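Local coordinates for cocosin 1 acidic chain (Cocos nucifera, PDB 5WPW), which serves as a seed storage protein, a hexameric 11S globulin that acts as a nutrient reservoir in coconut and is a potential food allergen, at residues 267-273 / 288-294; 111-117 / 250-255. The protein carries 2 engineered substitutions. One frame throughout, in Å; residues are numbered along the deposited sequence.

How the contacts relate
Both contacts are mostly buried antiparallel strand pairings carried by backbone hydrogen bonds, yet they hold different parts of the bicupin subunit. Contact 1 joins two neighbours inside one sheet of the second cupin domain, only 15 residues apart in sequence. Contact 2 spans 133 residues and adds strand 251-253, shortly after C246 of the acidic-to-basic disulfide, to the edge of the first-domain sheet. Their centres lie about 14 Å apart and they meet directly: L273 packs on V115 and I254, and R290 on I254. Contact 1 adds a glycine CH-pi contact with a tyrosine ring, water-linked, partly exposed arginines and E289; contact 2 adds an aspartate, an asparagine, branched aliphatic side chains and the exposed turn residues Q111 and E112.

Contact 1 (267-273 / 288-294); sequences GGRITTL and AERVVLY
The phenol of Y294 lies flat over G268, whose CA sits 3.5 Å from the ring centroid and only 6° off the ring normal, a CH-pi contact over the middle of the ring face. Beside it, Y294 N reaches G267 O at 2.8 Å and closes the backbone ladder at this end.

R269 and V292 run side by side on the same side of the sheet. With chi1 at 47°, CG of R269 sits between its backbone N and carbonyl carbon, and the extended chain carries the guanidinium along V292. There CG2 of V292 covers one face toward the rim, 3.5 Å from R269 NH1. Three waters line the edge of this guanidinium, in its plane. One takes a bond from R269 NH1 (2.7 Å) and donates to T271 OG1 (2.8 Å) and R290 O; another joins R269 NE to Y294 OH. The third links R269 NH2 with R290 NE, 2.9 Å from the latter, and probably eases the approach of two like-charged guanidinium groups, whose planes stand 58° apart. R290 NH1 is held separately by T314 and L360. Next along this side, CB of L273 meets CB of A288 at 4.1 Å.

The other side carries I270 and E289, crossing at a slant, with I270 CG2 3.4 Å from E289 OE2. I270 also packs on I413, and V291 on V299, in strands 413-414 and 298-304 of the facing sheet, consistent with the barrel interior. G267 and G268 form a classic beta bulge against strand 262-264, and the whole belongs to an antiparallel sheet of the C-terminal cupin beta-barrel.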
loop_
_atom_site.group_PDB
_atom_site.type_symbol
_atom_site.label_atom_id
_atom_site.label_comp_id
_atom_site.label_asym_id
_atom_site.label_seq_id
_atom_site.Cartn_x
_atom_site.Cartn_y
_atom_site.Cartn_z
ATOM N N GLY A 267 13.347 -36.783 -10.031
ATOM C CA GLY A 267 12.754 -36.673 -8.716
ATOM C C GLY A 267 11.312 -36.210 -8.730
ATOM O O GLY A 267 10.516 -36.662 -7.905
ATOM N N GLY A 268 10.974 -35.311 -9.648
ATOM C CA GLY A 268 9.625 -34.777 -9.707
ATOM C C GLY A 268 9.621 -33.269 -9.866
ATOM O O GLY A 268 10.584 -32.666 -10.361
ATOM N N ARG A 269 8.506 -32.648 -9.471
ATOM C CA ARG A 269 8.338 -31.226 -9.714
ATOM C C ARG A 269 7.438 -30.631 -8.636
ATOM O O ARG A 269 6.675 -31.341 -7.979
ATOM C CB ARG A 269 7.756 -30.964 -11.105
ATOM C CG ARG A 269 6.550 -31.855 -11.448
ATOM C CD ARG A 269 5.908 -31.472 -12.754
ATOM N NE ARG A 269 4.886 -32.434 -13.180
ATOM C CZ ARG A 269 3.608 -32.364 -12.825
ATOM N NH1 ARG A 269 3.191 -31.384 -12.028
ATOM N NH2 ARG A 269 2.738 -33.265 -13.276
ATOM N N ILE A 270 7.564 -29.314 -8.450
ATOM C CA ILE A 270 6.681 -28.535 -7.582
ATOM C C ILE A 270 6.256 -27.277 -8.318
ATOM O O ILE A 270 7.067 -26.623 -8.981
ATOM C CB ILE A 270 7.352 -28.138 -6.257
ATOM C CG1 ILE A 270 7.948 -29.343 -5.547
ATOM C CG2 ILE A 270 6.349 -27.396 -5.366
ATOM C CD1 ILE A 270 8.658 -28.958 -4.282
ATOM N N THR A 271 4.991 -26.905 -8.148
ATOM C CA THR A 271 4.423 -25.725 -8.778
ATOM C C THR A 271 3.660 -25.001 -7.685
ATOM O O THR A 271 2.839 -25.609 -6.996
ATOM C CB THR A 271 3.511 -26.112 -9.951
ATOM O OG1 THR A 271 4.262 -26.899 -10.879
ATOM C CG2 THR A 271 3.007 -24.885 -10.658
ATOM N N THR A 272 3.998 -23.743 -7.472
ATOM C CA THR A 272 3.428 -22.932 -6.410
ATOM C C THR A 272 2.372 -21.997 -6.981
ATOM O O THR A 272 2.508 -21.487 -8.090
ATOM C CB THR A 272 4.535 -22.115 -5.749
ATOM O OG1 THR A 272 5.541 -23.010 -5.246
ATOM C CG2 THR A 272 3.984 -21.213 -4.617
ATOM N N LEU A 273 1.353 -21.716 -6.192
ATOM C CA LEU A 273 0.326 -20.759 -6.603
ATOM C C LEU A 273 0.110 -19.790 -5.455
ATOM O O LEU A 273 -0.292 -20.207 -4.370
ATOM C CB LEU A 273 -0.974 -21.468 -6.968
ATOM C CG LEU A 273 -2.117 -20.588 -7.472
ATOM C CD1 LEU A 273 -1.649 -19.709 -8.593
ATOM C CD2 LEU A 273 -3.233 -21.479 -7.968
ATOM N N ALA A 288 -1.609 -22.339 -3.030
ATOM C CA ALA A 288 -1.703 -23.758 -3.363
ATOM C C ALA A 288 -0.362 -24.238 -3.893
ATOM O O ALA A 288 0.506 -23.448 -4.277
ATOM C CB ALA A 288 -2.818 -24.026 -4.398
ATOM N N GLU A 289 -0.217 -25.558 -3.932
ATOM C CA GLU A 289 1.016 -26.192 -4.375
ATOM C C GLU A 289 0.648 -27.537 -4.994
ATOM O O GLU A 289 -0.139 -28.278 -4.413
ATOM C CB GLU A 289 1.963 -26.372 -3.191
ATOM C CG GLU A 289 3.273 -26.999 -3.514
ATOM C CD GLU A 289 4.280 -26.857 -2.386
ATOM O OE1 GLU A 289 4.178 -27.598 -1.371
ATOM O OE2 GLU A 289 5.158 -25.991 -2.516
ATOM N N ARG A 290 1.189 -27.831 -6.164
ATOM C CA ARG A 290 1.061 -29.149 -6.789
ATOM C C ARG A 290 2.428 -29.825 -6.716
ATOM O O ARG A 290 3.406 -29.271 -7.220
ATOM C CB ARG A 290 0.567 -29.009 -8.228
ATOM C CG ARG A 290 0.689 -30.280 -9.068
ATOM C CD ARG A 290 -0.074 -31.410 -8.432
ATOM N NE ARG A 290 -0.555 -32.387 -9.413
ATOM C CZ ARG A 290 -1.245 -33.471 -9.088
ATOM N NH1 ARG A 290 -1.524 -33.714 -7.813
ATOM N NH2 ARG A 290 -1.652 -34.311 -10.031
ATOM N N VAL A 291 2.506 -30.948 -5.997
ATOM C CA VAL A 291 3.730 -31.729 -5.828
ATOM C C VAL A 291 3.549 -33.051 -6.563
ATOM O O VAL A 291 2.585 -33.776 -6.312
ATOM C CB VAL A 291 4.056 -31.975 -4.345
ATOM C CG1 VAL A 291 5.329 -32.782 -4.186
ATOM C CG2 VAL A 291 4.165 -30.652 -3.595
ATOM N N VAL A 292 4.484 -33.374 -7.452
ATOM C CA VAL A 292 4.475 -34.660 -8.160
ATOM C C VAL A 292 5.858 -35.274 -7.969
ATOM O O VAL A 292 6.842 -34.747 -8.493
ATOM C CB VAL A 292 4.150 -34.515 -9.648
ATOM C CG1 VAL A 292 4.451 -35.851 -10.392
ATOM C CG2 VAL A 292 2.689 -34.076 -9.853
ATOM N N LEU A 293 5.931 -36.357 -7.194
ATOM C CA LEU A 293 7.171 -37.039 -6.855
ATOM C C LEU A 293 7.278 -38.305 -7.703
ATOM O O LEU A 293 6.322 -39.088 -7.772
ATOM C CB LEU A 293 7.194 -37.415 -5.376
ATOM C CG LEU A 293 7.532 -36.332 -4.352
ATOM C CD1 LEU A 293 7.417 -36.907 -2.961
ATOM C CD2 LEU A 293 8.938 -35.834 -4.605
ATOM N N TYR A 294 8.406 -38.466 -8.386
ATOM C CA TYR A 294 8.673 -39.663 -9.174
ATOM C C TYR A 294 9.086 -40.795 -8.233
ATOM O O TYR A 294 9.292 -40.585 -7.036
ATOM C CB TYR A 294 9.763 -39.386 -10.211
ATOM C CG TYR A 294 9.455 -38.293 -11.222
ATOM C CD1 TYR A 294 8.139 -37.920 -11.516
ATOM C CD2 TYR A 294 10.489 -37.635 -11.886
ATOM C CE1 TYR A 294 7.870 -36.928 -12.447
ATOM C CE2 TYR A 294 10.236 -36.645 -12.805
ATOM C CZ TYR A 294 8.928 -36.289 -13.081
ATOM O OH TYR A 294 8.697 -35.301 -14.002
HETATM O O HOH W 1 4.295 -29.617 -10.243
HETATM O O HOH W 2 -0.338 -32.809 -12.225
HETATM O O HOH W 3 5.600 -35.025 -14.606
#

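Contact 2 (111-117 / 250-255); sequences QEGDVLA and IKQNIG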
loop_
_atom_site.group_PDB
_atom_site.type_symbol
_atom_site.label_atom_id
_atom_site.label_comp_id
_atom_site.label_asym_id
_atom_site.label_seq_id
_atom_site.Cartn_x
_atom_site.Cartn_y
_atom_site.Cartn_z
ATOM N N GLN A 111 -10.430 -27.016 -16.387
ATOM C CA GLN A 111 -9.956 -28.327 -16.809
ATOM C C GLN A 111 -9.132 -28.920 -15.680
ATOM O O GLN A 111 -8.876 -28.264 -14.669
ATOM C CB GLN A 111 -9.147 -28.227 -18.105
ATOM C CG GLN A 111 -7.728 -27.685 -17.933
ATOM C CD GLN A 111 -6.810 -28.035 -19.108
ATOM O OE1 GLN A 111 -6.148 -29.075 -19.109
ATOM N NE2 GLN A 111 -6.760 -27.151 -20.106
ATOM N N GLU A 112 -8.720 -30.178 -15.860
ATOM C CA GLU A 112 -7.918 -30.847 -14.841
ATOM C C GLU A 112 -6.710 -29.996 -14.497
ATOM O O GLU A 112 -6.096 -29.384 -15.375
ATOM C CB GLU A 112 -7.470 -32.234 -15.326
ATOM C CG GLU A 112 -6.754 -33.062 -14.257
ATOM C CD GLU A 112 -6.047 -34.276 -14.837
ATOM O OE1 GLU A 112 -5.123 -34.812 -14.179
ATOM O OE2 GLU A 112 -6.422 -34.690 -15.950
ATOM N N GLY A 113 -6.402 -29.929 -13.204
ATOM C CA GLY A 113 -5.290 -29.151 -12.716
ATOM C C GLY A 113 -5.592 -27.691 -12.433
ATOM O O GLY A 113 -4.713 -26.982 -11.925
ATOM N N ASP A 114 -6.786 -27.211 -12.763
ATOM C CA ASP A 114 -7.102 -25.820 -12.502
ATOM C C ASP A 114 -7.349 -25.591 -11.017
ATOM O O ASP A 114 -7.912 -26.432 -10.321
ATOM C CB ASP A 114 -8.336 -25.385 -13.281
ATOM C CG ASP A 114 -8.029 -25.028 -14.707
ATOM O OD1 ASP A 114 -6.855 -24.897 -15.079
ATOM O OD2 ASP A 114 -8.990 -24.848 -15.463
ATOM N N VAL A 115 -6.948 -24.417 -10.544
ATOM C CA VAL A 115 -7.332 -23.911 -9.234
ATOM C C VAL A 115 -8.256 -22.733 -9.468
ATOM O O VAL A 115 -7.919 -21.828 -10.244
ATOM C CB VAL A 115 -6.125 -23.466 -8.390
ATOM C CG1 VAL A 115 -6.644 -22.848 -7.139
ATOM C CG2 VAL A 115 -5.242 -24.648 -8.053
ATOM N N LEU A 116 -9.423 -22.760 -8.832
ATOM C CA LEU A 116 -10.388 -21.668 -8.879
ATOM C C LEU A 116 -10.501 -21.035 -7.500
ATOM O O LEU A 116 -10.587 -21.745 -6.495
ATOM C CB LEU A 116 -11.761 -22.172 -9.313
ATOM C CG LEU A 116 -11.770 -22.748 -10.719
ATOM C CD1 LEU A 116 -12.290 -24.176 -10.718
ATOM C CD2 LEU A 116 -12.620 -21.842 -11.572
ATOM N N ALA A 117 -10.505 -19.701 -7.462
ATOM C CA ALA A 117 -10.635 -18.928 -6.221
ATOM C C ALA A 117 -11.990 -18.227 -6.223
ATOM O O ALA A 117 -12.270 -17.414 -7.115
ATOM C CB ALA A 117 -9.520 -17.898 -6.081
ATOM N N ILE A 250 -9.729 -15.494 -11.969
ATOM C CA ILE A 250 -10.116 -16.308 -10.818
ATOM C C ILE A 250 -9.610 -17.728 -10.911
ATOM O O ILE A 250 -9.902 -18.537 -10.020
ATOM C CB ILE A 250 -11.646 -16.325 -10.618
ATOM C CG1 ILE A 250 -12.342 -16.845 -11.871
ATOM C CG2 ILE A 250 -12.157 -14.952 -10.215
ATOM C CD1 ILE A 250 -13.388 -17.898 -11.579
ATOM N N LYS A 251 -8.907 -18.071 -11.979
ATOM C CA LYS A 251 -8.560 -19.452 -12.262
ATOM C C LYS A 251 -7.112 -19.490 -12.719
ATOM O O LYS A 251 -6.660 -18.598 -13.449
ATOM C CB LYS A 251 -9.481 -20.027 -13.344
ATOM C CG LYS A 251 -9.031 -21.359 -13.937
ATOM C CD LYS A 251 -10.045 -21.822 -14.999
ATOM C CE LYS A 251 -9.390 -21.977 -16.366
ATOM N NZ LYS A 251 -9.252 -20.712 -17.152
ATOM N N GLN A 252 -6.387 -20.511 -12.279
ATOM C CA GLN A 252 -5.017 -20.717 -12.733
ATOM C C GLN A 252 -4.701 -22.200 -12.700
ATOM O O GLN A 252 -5.006 -22.883 -11.719
ATOM C CB GLN A 252 -4.015 -19.950 -11.863
ATOM C CG GLN A 252 -2.585 -20.381 -12.114
ATOM C CD GLN A 252 -1.789 -19.353 -12.869
ATOM O OE1 GLN A 252 -2.342 -18.406 -13.424
ATOM N NE2 GLN A 252 -0.468 -19.519 -12.877
ATOM N N ASN A 253 -4.097 -22.696 -13.773
ATOM C CA ASN A 253 -3.747 -24.102 -13.849
ATOM C C ASN A 253 -2.393 -24.341 -13.180
ATOM O O ASN A 253 -1.425 -23.632 -13.457
ATOM C CB ASN A 253 -3.733 -24.555 -15.306
ATOM C CG ASN A 253 -3.348 -25.999 -15.450
ATOM O OD1 ASN A 253 -2.172 -26.312 -15.561
ATOM N ND2 ASN A 253 -4.324 -26.888 -15.411
ATOM N N ILE A 254 -2.337 -25.310 -12.267
ATOM C CA ILE A 254 -1.080 -25.702 -11.647
ATOM C C ILE A 254 -0.711 -27.147 -11.928
ATOM O O ILE A 254 0.298 -27.627 -11.395
ATOM C CB ILE A 254 -1.086 -25.453 -10.127
ATOM C CG1 ILE A 254 -2.183 -26.289 -9.458
ATOM C CG2 ILE A 254 -1.231 -23.955 -9.850
ATOM C CD1 ILE A 254 -2.004 -26.424 -7.957
ATOM N N GLY A 255 -1.489 -27.857 -12.745
ATOM C CA GLY A 255 -1.232 -29.271 -12.952
ATOM C C GLY A 255 -0.294 -29.528 -14.111
ATOM O O GLY A 255 0.369 -30.570 -14.165
#
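I250 meets A117 and L116 where strand 251-253 joins the edge of the N-terminal cupin sheet, antiparallel to strand 114-118. Its carbonyl O accepts A117 N at 2.9 Å, while its CD1 touches L116 CD2. K251 follows, its CB alongside L116; its chain bends at the third and fourth torsions, and CD and CE come against D114 OD2. K251 NZ stays 4.5 Å from D114 OD2, too far for a salt bridge. Q252 makes the central hydrogen-bonded pair with V115, its O taking V115 N at 2.7 Å and its N giving back to V115 O; Q252 OE1 is hydrogen-bonded to K249 NZ.

At N253 the side chain, with CG anti to the backbone N (chi1 179°), swings toward the type II turn Q111-D114. Its amide stands nearly perpendicular to the D114 carboxylate, and OD1 of N253 is bound by D256 N. I254 then gives its N to G113 O and lays CD1 against V115 CG2, 3.7 Å apart, while G255 N adds a weak bond to the same oxygen. D114 is gripped from two residues: OD2 receives Q111 N at 2.8 Å, and OD1 receives N253 ND2 at 3.2 Å, each donor lying out of the carboxylate plane.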